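Local coordinates for protein PfVFT1 (PDB 5JKQ) that has the bi-lobed architecture of a Venus flytrap, or solute-binding, protein and so probably binds a small solute between its lobes, at residues N130-K142 against S155-L168. The protein carries 3 engineered substitutions. Residues are numbered along the deposited sequence; the frame is centred on the assembly and turned at random.
Sequences NYYDNVFVALNDK and SRLVDQSGNNLPKL. With SO4 (sulfate ion), chain E.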
ATOM      1  N   ASN A 130     -16.738  -6.254  -1.801  1.00 27.23           N
ATOM      2  CA  ASN A 130     -16.849  -7.377  -2.729  1.00 24.35           C
ATOM      3  C   ASN A 130     -15.472  -7.981  -2.974  1.00 27.31           C
ATOM      4  O   ASN A 130     -14.493  -7.254  -3.138  1.00 26.67           O
ATOM      5  CB  ASN A 130     -17.477  -6.936  -4.053  1.00 29.77           C
ATOM      6  CG  ASN A 130     -18.923  -6.503  -3.899  1.00 32.25           C
ATOM      7  OD1 ASN A 130     -19.342  -6.060  -2.830  1.00 43.41           O
ATOM      8  ND2 ASN A 130     -19.693  -6.630  -4.970  1.00 42.27           N
ATOM      9  N   TYR A 131     -15.400  -9.307  -2.994  1.00 31.06           N
ATOM     10  CA  TYR A 131     -14.122  -9.998  -3.131  1.00 29.31           C
ATOM     11  C   TYR A 131     -13.954 -10.617  -4.519  1.00 31.20           C
ATOM     12  O   TYR A 131     -14.894 -11.184  -5.077  1.00 39.74           O
ATOM     13  CB  TYR A 131     -13.989 -11.077  -2.053  1.00 28.09           C
ATOM     14  CG  TYR A 131     -14.078 -10.556  -0.636  1.00 29.96           C
ATOM     15  CD1 TYR A 131     -13.691  -9.257  -0.326  1.00 30.31           C
ATOM     16  CD2 TYR A 131     -14.538 -11.364   0.394  1.00 29.30           C
ATOM     17  CE1 TYR A 131     -13.767  -8.779   0.969  1.00 29.18           C
ATOM     18  CE2 TYR A 131     -14.618 -10.895   1.689  1.00 32.27           C
ATOM     19  CZ  TYR A 131     -14.230  -9.603   1.971  1.00 26.79           C
ATOM     20  OH  TYR A 131     -14.309  -9.137   3.261  1.00 24.91           O
ATOM     21  N   TYR A 132     -12.748 -10.494  -5.069  1.00 29.42           N
ATOM     22  CA  TYR A 132     -12.431 -11.032  -6.390  1.00 34.03           C
ATOM     23  C   TYR A 132     -11.027 -11.629  -6.410  1.00 38.92           C
ATOM     24  O   TYR A 132     -10.210 -11.332  -5.542  1.00 36.28           O
ATOM     25  CB  TYR A 132     -12.535  -9.941  -7.460  1.00 34.66           C
ATOM     26  CG  TYR A 132     -13.849  -9.196  -7.471  1.00 36.92           C
ATOM     27  CD1 TYR A 132     -14.942  -9.682  -8.177  1.00 38.40           C
ATOM     28  CD2 TYR A 132     -13.994  -7.997  -6.785  1.00 25.89           C
ATOM     29  CE1 TYR A 132     -16.144  -8.998  -8.192  1.00 33.86           C
ATOM     30  CE2 TYR A 132     -15.189  -7.308  -6.795  1.00 29.74           C
ATOM     31  CZ  TYR A 132     -16.261  -7.812  -7.499  1.00 33.47           C
ATOM     32  OH  TYR A 132     -17.452  -7.124  -7.509  1.00 44.16           O
ATOM     33  N   ASP A 133     -10.752 -12.469  -7.402  1.00 41.77           N
ATOM     34  CA  ASP A 133      -9.400 -12.977  -7.617  1.00 34.32           C
ATOM     35  C   ASP A 133      -8.554 -11.895  -8.282  1.00 36.32           C
ATOM     36  O   ASP A 133      -7.431 -11.626  -7.855  1.00 42.13           O
ATOM     37  CB  ASP A 133      -9.420 -14.247  -8.471  1.00 42.31           C
ATOM     38  CG  ASP A 133      -9.896 -15.467  -7.699  1.00 43.33           C
ATOM     39  OD1 ASP A 133      -9.522 -15.611  -6.516  1.00 45.50           O
ATOM     40  OD2 ASP A 133     -10.646 -16.283  -8.276  1.00 43.02           O
ATOM     41  N   ASN A 134      -9.106 -11.285  -9.327  1.00 32.39           N
ATOM     42  CA  ASN A 134      -8.501 -10.118  -9.963  1.00 36.59           C
ATOM     43  C   ASN A 134      -9.381  -8.895  -9.721  1.00 39.90           C
ATOM     44  O   ASN A 134     -10.413  -8.718 -10.371  1.00 36.35           O
ATOM     45  CB  ASN A 134      -8.305 -10.355 -11.465  1.00 33.09           C
ATOM     46  CG  ASN A 134      -7.494  -9.254 -12.139  1.00 33.73           C
ATOM     47  OD1 ASN A 134      -7.646  -8.071 -11.833  1.00 29.63           O
ATOM     48  ND2 ASN A 134      -6.628  -9.645 -13.066  1.00 40.45           N
ATOM     49  N   VAL A 135      -8.967  -8.053  -8.779  1.00 26.42           N
ATOM     50  CA  VAL A 135      -9.752  -6.888  -8.396  1.00 29.63           C
ATOM     51  C   VAL A 135      -9.679  -5.810  -9.474  1.00 32.51           C
ATOM     52  O   VAL A 135     -10.631  -5.056  -9.671  1.00 32.74           O
ATOM     53  CB  VAL A 135      -9.274  -6.304  -7.048  1.00 33.62           C
ATOM     54  CG1 VAL A 135     -10.168  -5.154  -6.603  1.00 29.88           C
ATOM     55  CG2 VAL A 135      -9.252  -7.386  -5.981  1.00 32.22           C
ATOM     56  N   PHE A 136      -8.553  -5.748 -10.180  1.00 26.08           N
ATOM     57  CA  PHE A 136      -8.352  -4.720 -11.196  1.00 29.56           C
ATOM     58  C   PHE A 136      -9.265  -4.928 -12.407  1.00 31.94           C
ATOM     59  O   PHE A 136      -9.595  -3.974 -13.111  1.00 28.95           O
ATOM     60  CB  PHE A 136      -6.886  -4.689 -11.638  1.00 31.68           C
ATOM     61  CG  PHE A 136      -5.931  -4.313 -10.538  1.00 34.28           C
ATOM     62  CD1 PHE A 136      -6.028  -3.082  -9.911  1.00 27.30           C
ATOM     63  CD2 PHE A 136      -4.935  -5.188 -10.136  1.00 34.79           C
ATOM     64  CE1 PHE A 136      -5.154  -2.732  -8.899  1.00 27.64           C
ATOM     65  CE2 PHE A 136      -4.056  -4.841  -9.125  1.00 28.99           C
ATOM     66  CZ  PHE A 136      -4.166  -3.613  -8.506  1.00 29.39           C
ATOM     67  N   VAL A 137      -9.669  -6.173 -12.644  1.00 29.10           N
ATOM     68  CA  VAL A 137     -10.622  -6.478 -13.706  1.00 35.38           C
ATOM     69  C   VAL A 137     -12.004  -5.974 -13.300  1.00 33.11           C
ATOM     70  O   VAL A 137     -12.693  -5.322 -14.086  1.00 27.88           O
ATOM     71  CB  VAL A 137     -10.666  -7.999 -14.010  1.00 36.31           C
ATOM     72  CG1 VAL A 137     -12.018  -8.429 -14.590  1.00 30.30           C
ATOM     73  CG2 VAL A 137      -9.541  -8.374 -14.958  1.00 34.25           C
ATOM     74  N   ALA A 138     -12.393  -6.274 -12.066  1.00 23.53           N
ATOM     75  CA  ALA A 138     -13.676  -5.835 -11.534  1.00 26.85           C
ATOM     76  C   ALA A 138     -13.758  -4.314 -11.529  1.00 30.65           C
ATOM     77  O   ALA A 138     -14.820  -3.737 -11.768  1.00 27.57           O
ATOM     78  CB  ALA A 138     -13.884  -6.383 -10.133  1.00 22.48           C
ATOM     79  N   LEU A 139     -12.625  -3.671 -11.265  1.00 26.78           N
ATOM     80  CA  LEU A 139     -12.561  -2.218 -11.235  1.00 28.17           C
ATOM     81  C   LEU A 139     -12.779  -1.638 -12.629  1.00 25.88           C
ATOM     82  O   LEU A 139     -13.559  -0.703 -12.806  1.00 34.09           O
ATOM     83  CB  LEU A 139     -11.216  -1.753 -10.675  1.00 28.31           C
ATOM     84  CG  LEU A 139     -11.047  -0.243 -10.496  1.00 25.36           C
ATOM     85  CD1 LEU A 139     -12.045   0.305  -9.484  1.00 21.21           C
ATOM     86  CD2 LEU A 139      -9.626   0.080 -10.071  1.00 29.30           C
ATOM     87  N   ASN A 140     -12.086  -2.200 -13.614  1.00 27.76           N
ATOM     88  CA  ASN A 140     -12.214  -1.746 -14.996  1.00 29.22           C
ATOM     89  C   ASN A 140     -13.579  -2.102 -15.582  1.00 25.27           C
ATOM     90  O   ASN A 140     -13.982  -1.547 -16.603  1.00 32.41           O
ATOM     91  CB  ASN A 140     -11.103  -2.349 -15.860  1.00 30.48           C
ATOM     92  CG  ASN A 140     -11.030  -1.719 -17.243  1.00 23.81           C
ATOM     93  OD1 ASN A 140     -11.151  -0.505 -17.393  1.00 24.79           O
ATOM     94  ND2 ASN A 140     -10.835  -2.547 -18.259  1.00 26.13           N
ATOM     95  N   ASP A 141     -14.281  -3.029 -14.934  1.00 22.81           N
ATOM     96  CA  ASP A 141     -15.614  -3.441 -15.372  1.00 28.55           C
ATOM     97  C   ASP A 141     -16.714  -2.756 -14.560  1.00 32.26           C
ATOM     98  O   ASP A 141     -17.896  -3.051 -14.734  1.00 30.18           O
ATOM     99  CB  ASP A 141     -15.765  -4.964 -15.270  1.00 26.75           C
ATOM    100  CG  ASP A 141     -14.921  -5.708 -16.292  1.00 32.03           C
ATOM    101  OD1 ASP A 141     -14.531  -5.098 -17.311  1.00 30.97           O
ATOM    102  OD2 ASP A 141     -14.653  -6.909 -16.079  1.00 37.99           O
ATOM    103  N   LYS A 142     -16.315  -1.846 -13.675  1.00 31.99           N
ATOM    104  CA  LYS A 142     -17.254  -1.058 -12.876  1.00 32.14           C
ATOM    105  C   LYS A 142     -18.109  -1.914 -11.941  1.00 25.42           C
ATOM    106  O   LYS A 142     -19.231  -1.538 -11.602  1.00 32.99           O
ATOM    107  CB  LYS A 142     -18.171  -0.230 -13.784  1.00 34.16           C
ATOM    108  CG  LYS A 142     -17.443   0.587 -14.837  1.00 34.03           C
ATOM    109  CD  LYS A 142     -18.311   1.733 -15.349  1.00 40.47           C
ATOM    110  CE  LYS A 142     -19.551   1.237 -16.082  1.00 37.70           C
ATOM    111  NZ  LYS A 142     -20.525   2.338 -16.332  1.00 50.10           N
ATOM    112  N   SER A 155       1.779  -2.079  -8.140  1.00 38.34           N
ATOM    113  CA  SER A 155       1.029  -3.253  -8.584  1.00 36.18           C
ATOM    114  C   SER A 155       0.913  -3.335 -10.101  1.00 33.07           C
ATOM    115  O   SER A 155       0.817  -2.317 -10.785  1.00 33.53           O
ATOM    116  CB  SER A 155      -0.374  -3.253  -7.973  1.00 30.88           C
ATOM    117  OG  SER A 155      -0.322  -3.266  -6.559  1.00 36.85           O
ATOM    118  N   ARG A 156       0.921  -4.563 -10.613  1.00 41.47           N
ATOM    119  CA  ARG A 156       0.666  -4.821 -12.026  1.00 38.83           C
ATOM    120  C   ARG A 156      -0.807  -4.610 -12.347  1.00 42.75           C
ATOM    121  O   ARG A 156      -1.652  -5.423 -11.963  1.00 38.31           O
ATOM    122  CB  ARG A 156       1.070  -6.250 -12.400  1.00 43.99           C
ATOM    123  CG  ARG A 156       2.567  -6.509 -12.436  1.00 50.87           C
ATOM    124  CD  ARG A 156       2.878  -8.006 -12.495  1.00 52.01           C
ATOM    125  NE  ARG A 156       2.785  -8.645 -11.181  1.00 57.20           N
ATOM    126  CZ  ARG A 156       1.701  -9.249 -10.694  1.00 54.20           C
ATOM    127  NH1 ARG A 156       0.579  -9.319 -11.400  1.00 47.25           N
ATOM    128  NH2 ARG A 156       1.742  -9.791  -9.484  1.00 54.73           N
ATOM    129  N   LEU A 157      -1.111  -3.524 -13.048  1.00 40.37           N
ATOM    130  CA  LEU A 157      -2.483  -3.235 -13.450  1.00 44.41           C
ATOM    131  C   LEU A 157      -2.825  -4.001 -14.723  1.00 41.11           C
ATOM    132  O   LEU A 157      -2.829  -3.436 -15.818  1.00 38.31           O
ATOM    133  CB  LEU A 157      -2.678  -1.730 -13.653  1.00 39.69           C
ATOM    134  CG  LEU A 157      -2.288  -0.863 -12.451  1.00 40.71           C
ATOM    135  CD1 LEU A 157      -2.571   0.608 -12.727  1.00 23.89           C
ATOM    136  CD2 LEU A 157      -3.007  -1.325 -11.189  1.00 33.74           C
ATOM    137  N   VAL A 158      -3.113  -5.290 -14.561  1.00 38.88           N
ATOM    138  CA  VAL A 158      -3.336  -6.187 -15.690  1.00 47.66           C
ATOM    139  C   VAL A 158      -4.584  -7.045 -15.516  1.00 40.99           C
ATOM    140  O   VAL A 158      -5.035  -7.290 -14.395  1.00 37.03           O
ATOM    141  CB  VAL A 158      -2.129  -7.125 -15.898  1.00 47.82           C
ATOM    142  CG1 VAL A 158      -0.871  -6.322 -16.193  1.00 47.82           C
ATOM    143  CG2 VAL A 158      -1.916  -8.010 -14.671  1.00 47.76           C
ATOM    144  N   ASP A 159      -5.132  -7.505 -16.638  1.00 45.56           N
ATOM    145  CA  ASP A 159      -6.257  -8.432 -16.619  1.00 47.61           C
ATOM    146  C   ASP A 159      -5.748  -9.853 -16.383  1.00 47.06           C
ATOM    147  O   ASP A 159      -4.575 -10.053 -16.057  1.00 49.76           O
ATOM    148  CB  ASP A 159      -7.058  -8.340 -17.926  1.00 52.17           C
ATOM    149  CG  ASP A 159      -6.202  -8.552 -19.168  1.00 55.02           C
ATOM    150  OD1 ASP A 159      -5.131  -9.188 -19.075  1.00 54.99           O
ATOM    151  OD2 ASP A 159      -6.610  -8.080 -20.251  1.00 53.83           O
ATOM    152  N   GLN A 160      -6.623 -10.837 -16.548  1.00 46.25           N
ATOM    153  CA  GLN A 160      -6.249 -12.226 -16.317  1.00 52.94           C
ATOM    154  C   GLN A 160      -5.323 -12.746 -17.414  1.00 53.38           C
ATOM    155  O   GLN A 160      -4.493 -13.623 -17.168  1.00 56.83           O
ATOM    156  CB  GLN A 160      -7.499 -13.106 -16.224  1.00 52.85           C
ATOM    157  CG  GLN A 160      -8.404 -12.800 -15.035  1.00 44.37           C
ATOM    158  CD  GLN A 160      -7.817 -13.241 -13.699  1.00 53.66           C
ATOM    159  OE1 GLN A 160      -6.612 -13.150 -13.470  1.00 44.13           O
ATOM    160  NE2 GLN A 160      -8.676 -13.727 -12.811  1.00 51.92           N
ATOM    161  N   SER A 161      -5.467 -12.207 -18.620  1.00 56.71           N
ATOM    162  CA  SER A 161      -4.606 -12.589 -19.734  1.00 55.31           C
ATOM    163  C   SER A 161      -3.180 -12.078 -19.521  1.00 59.16           C
ATOM    164  O   SER A 161      -2.240 -12.550 -20.163  1.00 60.92           O
ATOM    165  CB  SER A 161      -5.160 -12.049 -21.054  1.00 59.67           C
ATOM    166  OG  SER A 161      -6.547 -12.305 -21.177  1.00 59.25           O
ATOM    167  N   GLY A 162      -3.030 -11.109 -18.621  1.00 55.62           N
ATOM    168  CA  GLY A 162      -1.731 -10.543 -18.297  1.00 55.36           C
ATOM    169  C   GLY A 162      -1.452  -9.246 -19.033  1.00 56.52           C
ATOM    170  O   GLY A 162      -0.339  -8.723 -18.978  1.00 48.44           O
ATOM    171  N   ASN A 163      -2.466  -8.721 -19.718  1.00 54.91           N
ATOM    172  CA  ASN A 163      -2.324  -7.488 -20.486  1.00 54.06           C
ATOM    173  C   ASN A 163      -2.753  -6.264 -19.682  1.00 50.00           C
ATOM    174  O   ASN A 163      -3.690  -6.328 -18.887  1.00 41.91           O
ATOM    175  CB  ASN A 163      -3.135  -7.575 -21.778  1.00 57.27           C
ATOM    176  CG  ASN A 163      -2.888  -8.866 -22.533  1.00 58.99           C
ATOM    177  OD1 ASN A 163      -3.823  -9.602 -22.848  1.00 61.76           O
ATOM    178  ND2 ASN A 163      -1.623  -9.150 -22.823  1.00 56.04           N
ATOM    179  N   ASN A 164      -2.067  -5.147 -19.906  1.00 51.91           N
ATOM    180  CA  ASN A 164      -2.268  -3.941 -19.112  1.00 50.05           C
ATOM    181  C   ASN A 164      -3.675  -3.355 -19.242  1.00 46.15           C
ATOM    182  O   ASN A 164      -4.313  -3.468 -20.289  1.00 42.59           O
ATOM    183  CB  ASN A 164      -1.231  -2.883 -19.506  1.00 42.37           C
ATOM    184  CG  ASN A 164      -1.273  -1.661 -18.609  1.00 48.80           C
ATOM    185  OD1 ASN A 164      -0.734  -1.668 -17.502  1.00 46.95           O
ATOM    186  ND2 ASN A 164      -1.913  -0.598 -19.088  1.00 45.42           N
ATOM    187  N   LEU A 165      -4.146  -2.742 -18.157  1.00 48.81           N
ATOM    188  CA  LEU A 165      -5.422  -2.030 -18.130  1.00 31.50           C
ATOM    189  C   LEU A 165      -5.156  -0.524 -18.072  1.00 40.66           C
ATOM    190  O   LEU A 165      -4.923   0.023 -16.994  1.00 41.23           O
ATOM    191  CB  LEU A 165      -6.257  -2.474 -16.929  1.00 32.10           C
ATOM    192  CG  LEU A 165      -6.656  -3.951 -16.927  1.00 35.65           C
ATOM    193  CD1 LEU A 165      -7.076  -4.387 -15.537  1.00 35.43           C
ATOM    194  CD2 LEU A 165      -7.771  -4.202 -17.927  1.00 34.67           C
ATOM    195  N   PRO A 166      -5.199   0.154 -19.234  1.00 38.64           N
ATOM    196  CA  PRO A 166      -4.663   1.517 -19.341  1.00 44.86           C
ATOM    197  C   PRO A 166      -5.550   2.613 -18.750  1.00 35.58           C
ATOM    198  O   PRO A 166      -5.099   3.753 -18.641  1.00 31.46           O
ATOM    199  CB  PRO A 166      -4.534   1.704 -20.853  1.00 37.87           C
ATOM    200  CG  PRO A 166      -5.671   0.916 -21.403  1.00 38.67           C
ATOM    201  CD  PRO A 166      -5.832  -0.278 -20.494  1.00 33.48           C
ATOM    202  N   LYS A 167      -6.784   2.281 -18.384  1.00 34.43           N
ATOM    203  CA  LYS A 167      -7.736   3.288 -17.923  1.00 34.71           C
ATOM    204  C   LYS A 167      -7.741   3.441 -16.403  1.00 34.26           C
ATOM    205  O   LYS A 167      -8.346   4.373 -15.872  1.00 32.27           O
ATOM    206  CB  LYS A 167      -9.140   2.941 -18.415  1.00 36.02           C
ATOM    207  CG  LYS A 167      -9.245   2.854 -19.928  1.00 33.04           C
ATOM    208  CD  LYS A 167     -10.647   2.482 -20.371  1.00 42.52           C
ATOM    209  CE  LYS A 167     -10.771   2.505 -21.885  1.00 45.05           C
ATOM    210  NZ  LYS A 167     -11.970   1.759 -22.357  1.00 45.99           N
ATOM    211  N   LEU A 168      -7.064   2.532 -15.707  1.00 35.41           N
ATOM    212  CA  LEU A 168      -7.010   2.577 -14.250  1.00 31.47           C
ATOM    213  C   LEU A 168      -5.959   3.570 -13.764  1.00 29.93           C
ATOM    214  O   LEU A 168      -4.863   3.646 -14.322  1.00 31.57           O
ATOM    215  CB  LEU A 168      -6.717   1.186 -13.684  1.00 21.67           C
ATOM    216  CG  LEU A 168      -7.694   0.082 -14.097  1.00 34.09           C
ATOM    217  CD1 LEU A 168      -7.302  -1.238 -13.454  1.00 29.37           C
ATOM    218  CD2 LEU A 168      -9.133   0.446 -13.743  1.00 28.88           C
TER
HETATM  219  S   SO4 E 401     -12.818 -13.116 -10.109  1.00 52.89           S
HETATM  220  O1  SO4 E 401     -11.827 -12.051 -10.253  1.00 35.69           O
HETATM  221  O2  SO4 E 401     -14.140 -12.612 -10.470  1.00 47.70           O
HETATM  222  O3  SO4 E 401     -12.849 -13.583  -8.725  1.00 41.36           O
HETATM  223  O4  SO4 E 401     -12.460 -14.223 -10.990  1.00 46.22           O
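Phe136 and Asn134 join the start of helix 135-140 to the loop 155-168, Phe136 through apolar packing and Asn134 through a hydrogen bond. The helix follows strand 126-132 of a parallel sheet in this bi-lobed Venus flytrap protein. Leu157 CD2 lies over one face of the Phe136 ring, offset toward its rim, in a CH-pi contact 3.7 Å from the ring centroid. The two side chains cross at about a right angle. Outside the loop, Tyr279 meets the same ring edge-to-face. Leu165 CD1 and Leu168 CD1 each pack against Phe136 CB at 3.9 Å. The other methyl of Leu168, CD2, reaches Leu139 CD2 at 3.7 Å. Leu165 CD2 turns instead to the amide of Asn140. Val137 CG2 packs against Asp159 CA at 3.7 Å.

Asn134 is the N-cap of the helix. Its CG is anti to the backbone N (chi1 -172°), which lets one amide serve both segments. OD1 accepts from Val137 N at 2.9 Å, with the donor well above the carbonyl plane. Gln160, bent at chi2, lays its amide against Asn134 CB. A sulfate, probably from the crystallisation liquor, accepts from Asp133 N through O3 and from Asn134 N through O1. Asn134 ND2 donates to Val158 O at 3.1 Å, nearly straight at 171°, with the acceptor in the amide plane.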